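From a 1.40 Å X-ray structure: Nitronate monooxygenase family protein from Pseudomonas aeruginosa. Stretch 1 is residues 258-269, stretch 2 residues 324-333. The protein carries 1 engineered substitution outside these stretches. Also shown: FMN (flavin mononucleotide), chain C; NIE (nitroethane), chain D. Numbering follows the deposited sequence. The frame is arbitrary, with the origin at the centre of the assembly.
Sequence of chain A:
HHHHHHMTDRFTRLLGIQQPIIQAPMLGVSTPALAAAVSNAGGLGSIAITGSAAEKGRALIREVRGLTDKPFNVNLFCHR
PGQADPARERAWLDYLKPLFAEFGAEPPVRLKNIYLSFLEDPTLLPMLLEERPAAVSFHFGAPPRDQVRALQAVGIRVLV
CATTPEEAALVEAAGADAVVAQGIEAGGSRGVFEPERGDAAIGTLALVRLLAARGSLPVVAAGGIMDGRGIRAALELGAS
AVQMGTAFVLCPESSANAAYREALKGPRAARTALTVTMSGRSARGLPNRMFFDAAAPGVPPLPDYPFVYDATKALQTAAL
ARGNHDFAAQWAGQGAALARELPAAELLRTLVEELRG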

# COMPACT_ATOMS: atom_id res chain seq x y z
N ALA A 258 1.04 14.43 -25.15
CA ALA A 258 -0.41 14.61 -25.14
C ALA A 258 -1.16 13.35 -24.73
O ALA A 258 -2.17 13.42 -24.01
CB ALA A 258 -0.89 15.09 -26.51
N ALA A 259 -0.69 12.20 -25.19
CA ALA A 259 -1.39 10.97 -24.86
C ALA A 259 -1.31 10.68 -23.35
O ALA A 259 -2.28 10.22 -22.75
CB ALA A 259 -0.84 9.80 -25.67
N TYR A 260 -0.15 10.95 -22.76
CA TYR A 260 0.04 10.76 -21.32
C TYR A 260 -0.89 11.68 -20.54
O TYR A 260 -1.57 11.25 -19.60
CB TYR A 260 1.51 11.06 -21.01
CG TYR A 260 2.07 10.66 -19.66
CD1 TYR A 260 1.27 10.16 -18.63
CD2 TYR A 260 3.43 10.81 -19.41
CE1 TYR A 260 1.83 9.82 -17.40
CE2 TYR A 260 3.99 10.48 -18.20
CZ TYR A 260 3.20 9.98 -17.19
OH TYR A 260 3.80 9.67 -15.99
N ARG A 261 -0.96 12.95 -20.93
CA ARG A 261 -1.85 13.90 -20.27
C ARG A 261 -3.31 13.49 -20.39
O ARG A 261 -4.04 13.49 -19.39
CB ARG A 261 -1.64 15.32 -20.83
CG ARG A 261 -0.24 15.84 -20.61
CD ARG A 261 0.03 17.08 -21.43
NE ARG A 261 1.45 17.42 -21.41
CZ ARG A 261 2.04 18.13 -20.45
NH1 ARG A 261 1.32 18.62 -19.44
NH2 ARG A 261 3.34 18.36 -20.51
N GLU A 262 -3.73 13.11 -21.59
CA GLU A 262 -5.09 12.62 -21.82
C GLU A 262 -5.40 11.39 -20.96
O GLU A 262 -6.47 11.29 -20.36
CB GLU A 262 -5.30 12.30 -23.30
CG GLU A 262 -6.55 11.51 -23.61
CD GLU A 262 -6.68 11.17 -25.09
OE1 GLU A 262 -5.75 10.56 -25.66
OE2 GLU A 262 -7.72 11.53 -25.68
N ALA A 263 -4.46 10.45 -20.92
CA ALA A 263 -4.59 9.23 -20.12
C ALA A 263 -4.80 9.56 -18.64
O ALA A 263 -5.69 9.00 -17.99
CB ALA A 263 -3.35 8.36 -20.29
N LEU A 264 -3.97 10.46 -18.12
CA LEU A 264 -4.00 10.77 -16.70
C LEU A 264 -5.23 11.62 -16.33
O LEU A 264 -5.72 11.53 -15.20
CB LEU A 264 -2.68 11.45 -16.28
CG LEU A 264 -2.50 11.85 -14.82
CD1 LEU A 264 -2.71 10.63 -13.90
CD2 LEU A 264 -1.12 12.44 -14.64
N LYS A 265 -5.73 12.41 -17.27
CA LYS A 265 -6.94 13.20 -17.02
C LYS A 265 -8.24 12.40 -17.09
O LYS A 265 -9.24 12.79 -16.48
CB LYS A 265 -7.00 14.41 -17.96
CG LYS A 265 -6.08 15.54 -17.54
CD LYS A 265 -6.34 16.82 -18.31
CE LYS A 265 -5.70 16.77 -19.69
NZ LYS A 265 -5.74 18.12 -20.34
N GLY A 266 -8.23 11.28 -17.82
CA GLY A 266 -9.46 10.55 -18.10
C GLY A 266 -9.72 9.37 -17.18
O GLY A 266 -9.12 9.27 -16.10
N PRO A 267 -10.60 8.46 -17.61
CA PRO A 267 -11.05 7.37 -16.73
C PRO A 267 -9.97 6.35 -16.39
O PRO A 267 -10.10 5.63 -15.40
CB PRO A 267 -12.19 6.72 -17.52
CG PRO A 267 -11.95 7.11 -18.95
CD PRO A 267 -11.28 8.45 -18.92
N ARG A 268 -8.91 6.25 -17.19
CA ARG A 268 -7.85 5.31 -16.86
C ARG A 268 -7.16 5.65 -15.54
O ARG A 268 -6.58 4.77 -14.90
CB ARG A 268 -6.82 5.21 -17.99
CG ARG A 268 -7.38 4.60 -19.27
CD ARG A 268 -6.37 4.67 -20.41
NE ARG A 268 -5.13 3.99 -20.04
CZ ARG A 268 -3.93 4.30 -20.52
NH1 ARG A 268 -3.80 5.26 -21.42
NH2 ARG A 268 -2.86 3.63 -20.10
N ALA A 269 -7.26 6.90 -15.11
CA ALA A 269 -6.65 7.32 -13.84
C ALA A 269 -7.27 6.64 -12.63
O ALA A 269 -6.72 6.69 -11.52
CB ALA A 269 -6.71 8.85 -13.69
N ASN A 324 0.11 4.73 -32.39
CA ASN A 324 -0.39 3.85 -31.33
C ASN A 324 0.33 4.12 -30.00
O ASN A 324 1.56 4.05 -29.91
CB ASN A 324 -0.23 2.38 -31.75
CG ASN A 324 -0.85 1.40 -30.77
OD1 ASN A 324 -0.50 1.37 -29.59
ND2 ASN A 324 -1.77 0.56 -31.26
N HIS A 325 -0.46 4.44 -28.98
CA HIS A 325 0.08 4.81 -27.66
C HIS A 325 -0.14 3.74 -26.61
O HIS A 325 0.07 4.01 -25.42
CB HIS A 325 -0.54 6.13 -27.20
CG HIS A 325 -0.23 7.27 -28.11
ND1 HIS A 325 0.90 8.04 -27.96
CD2 HIS A 325 -0.87 7.75 -29.20
CE1 HIS A 325 0.93 8.97 -28.91
NE2 HIS A 325 -0.13 8.80 -29.68
N ASP A 326 -0.52 2.54 -27.03
CA ASP A 326 -0.91 1.48 -26.09
C ASP A 326 0.26 0.77 -25.41
O ASP A 326 0.06 -0.17 -24.65
CB ASP A 326 -1.79 0.43 -26.78
CG ASP A 326 -3.18 0.95 -27.08
OD1 ASP A 326 -3.60 1.97 -26.49
OD2 ASP A 326 -3.87 0.32 -27.91
N PHE A 327 1.49 1.22 -25.68
CA PHE A 327 2.68 0.63 -25.09
C PHE A 327 3.46 1.65 -24.29
O PHE A 327 4.53 1.36 -23.76
CB PHE A 327 3.56 0.01 -26.19
CG PHE A 327 2.89 -1.11 -26.92
CD1 PHE A 327 2.01 -0.85 -27.96
CD2 PHE A 327 3.12 -2.42 -26.54
CE1 PHE A 327 1.36 -1.89 -28.61
CE2 PHE A 327 2.47 -3.47 -27.20
CZ PHE A 327 1.60 -3.20 -28.24
N ALA A 328 2.92 2.86 -24.19
CA ALA A 328 3.60 3.97 -23.53
C ALA A 328 3.87 3.75 -22.04
O ALA A 328 3.17 2.98 -21.36
CB ALA A 328 2.81 5.26 -23.71
N ALA A 329 4.89 4.43 -21.54
CA ALA A 329 5.16 4.43 -20.10
C ALA A 329 4.43 5.63 -19.50
O ALA A 329 4.90 6.77 -19.57
CB ALA A 329 6.66 4.52 -19.83
N GLN A 330 3.26 5.36 -18.93
CA GLN A 330 2.44 6.42 -18.36
C GLN A 330 2.38 6.21 -16.86
O GLN A 330 1.39 5.73 -16.31
CB GLN A 330 1.06 6.43 -19.02
CG GLN A 330 1.17 6.82 -20.51
CD GLN A 330 -0.07 6.50 -21.33
OE1 GLN A 330 -0.90 5.69 -20.95
NE2 GLN A 330 -0.18 7.15 -22.49
N TRP A 331 3.48 6.56 -16.20
CA TRP A 331 3.60 6.32 -14.77
C TRP A 331 2.64 7.21 -13.96
O TRP A 331 2.41 8.37 -14.29
CB TRP A 331 5.03 6.54 -14.31
CG TRP A 331 6.08 5.81 -15.12
CD1 TRP A 331 7.12 6.38 -15.80
CD2 TRP A 331 6.18 4.40 -15.33
NE1 TRP A 331 7.87 5.39 -16.42
CE2 TRP A 331 7.31 4.18 -16.15
CE3 TRP A 331 5.42 3.31 -14.92
CZ2 TRP A 331 7.70 2.89 -16.54
CZ3 TRP A 331 5.81 2.03 -15.32
CH2 TRP A 331 6.94 1.84 -16.12
N ALA A 332 2.10 6.65 -12.88
CA ALA A 332 1.16 7.36 -12.03
C ALA A 332 1.03 6.63 -10.70
O ALA A 332 1.04 5.40 -10.67
CB ALA A 332 -0.20 7.47 -12.71
N GLY A 333 0.91 7.40 -9.62
CA GLY A 333 0.70 6.86 -8.28
C GLY A 333 -0.77 6.59 -7.99
O GLY A 333 -1.65 6.91 -8.80
N1 FMN C . 12.06 8.42 -8.90
C2 FMN C . 13.42 8.46 -9.17
O2 FMN C . 14.21 8.29 -8.26
N3 FMN C . 13.90 8.72 -10.44
C4 FMN C . 12.99 8.92 -11.46
O4 FMN C . 13.37 9.14 -12.61
C4A FMN C . 11.63 8.87 -11.20
N5 FMN C . 10.76 9.06 -12.24
C5A FMN C . 9.41 9.04 -12.02
C6 FMN C . 8.56 9.25 -13.11
C7 FMN C . 7.19 9.25 -12.94
C7M FMN C . 6.35 9.52 -14.16
C8 FMN C . 6.65 9.01 -11.68
C8M FMN C . 5.16 8.99 -11.49
C9 FMN C . 7.51 8.79 -10.59
C9A FMN C . 8.90 8.80 -10.75
N10 FMN C . 9.77 8.59 -9.69
C10 FMN C . 11.15 8.62 -9.92
C1' FMN C . 9.24 8.31 -8.31
C2' FMN C . 9.11 9.55 -7.45
O2' FMN C . 10.39 9.94 -7.00
C3' FMN C . 8.26 9.28 -6.22
O3' FMN C . 8.62 8.07 -5.57
C4' FMN C . 6.82 9.14 -6.67
O4' FMN C . 6.58 10.04 -7.74
C5' FMN C . 5.91 9.50 -5.52
O5' FMN C . 4.67 8.98 -5.88
P FMN C . 3.49 9.91 -6.40
O1P FMN C . 3.72 11.32 -5.91
O2P FMN C . 2.21 9.31 -5.90
O3P FMN C . 3.58 9.87 -7.88
N3 NIE D . 10.34 5.83 -13.41
C1 NIE D . 12.56 5.12 -12.98
C2 NIE D . 11.67 5.91 -13.91
O4 NIE D . 10.14 6.01 -12.21
O5 NIE D . 9.40 5.19 -14.16
O HOH W 1 -2.49 6.49 -24.13

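The helix of residues 258-265 packs against an irregular segment, residues 324-333, and the contact buries 394 Å² counting both sides. Gln330 and Tyr260 contribute the most area, and each reaches across with a side chain whose CA-to-CB bond points sideways.

Tyr260 adopts chi1 t (-167°) with chi2 near -6°, which carries its ring along the second stretch and brings the hydroxyl to its backbone. Tyr260 OH donates a short hydrogen bond to Trp331 O (2.6 Å). Trp331 N is also close to Tyr260 OH, at 3.1 Å, but the angle is too poor for a hydrogen bond. The backbone of the second stretch covers one face of the ring: Gln330 CA lies 3.9 Å from the Tyr260 ring centroid, 24° off the normal, in a CH-pi contact, and Ala329 O lies over the same face. At the ring edge the flavin methyl FMN C7M comes within 3.1 Å of Tyr260 OH, so the hydroxyl is close to both the flavin methyl and the Trp331 carbonyl, which lie roughly at right angles as seen from Tyr260 OH.

Gln330 extends in the opposite sense along the helix surface from the Tyr260 hydroxyl, with chi1 m (-66°) and chi2 t (165°). This nearly extended chain passes the Tyr260 ring, with Gln330 CB 3.8 Å from Tyr260 CD1, and delivers its amide to Arg268. Gln330 OE1 accepts from both Arg268 NH1 and Arg268 NH2, each at 3.0 Å; the two N-H...O angles of 135° are those of one oxygen shared between two donors, and it lies near the guanidinium plane. Arg268 reaches it by a bend at chi3 p (57°) after chi1 m and chi2 t. The other amide atom, Gln330 NE2, donates to a water at 2.9 Å, and Arg268 NH1 donates weakly to the same water at 3.3 Å. Small helix residues line this path: Ala263 CB is 3.7 Å from Gln330 OE1, and Ala259 CB is 4.2 Å from Gln330 NE2.

Ala259 also meets His325, whose chi1 m (-62°) and chi2 of -88° turn a ring face to the helix. Ala259 CB sits 3.6 Å from the His325 ring centroid, 24° off the normal, a CH-pi contact. Farther along the helix, Leu264 in the t,p rotamer brings CD1 to 4.2 Å from Ala332 CB, an apolar contact.

Trp331 directs its indole away from the helix, with chi1 m (-51°), and Trp331 NE1 approaches nitroethane NIE O5 at 2.7 Å. Its backbone carbonyl thus serves Tyr260 while its side chain faces the ligand.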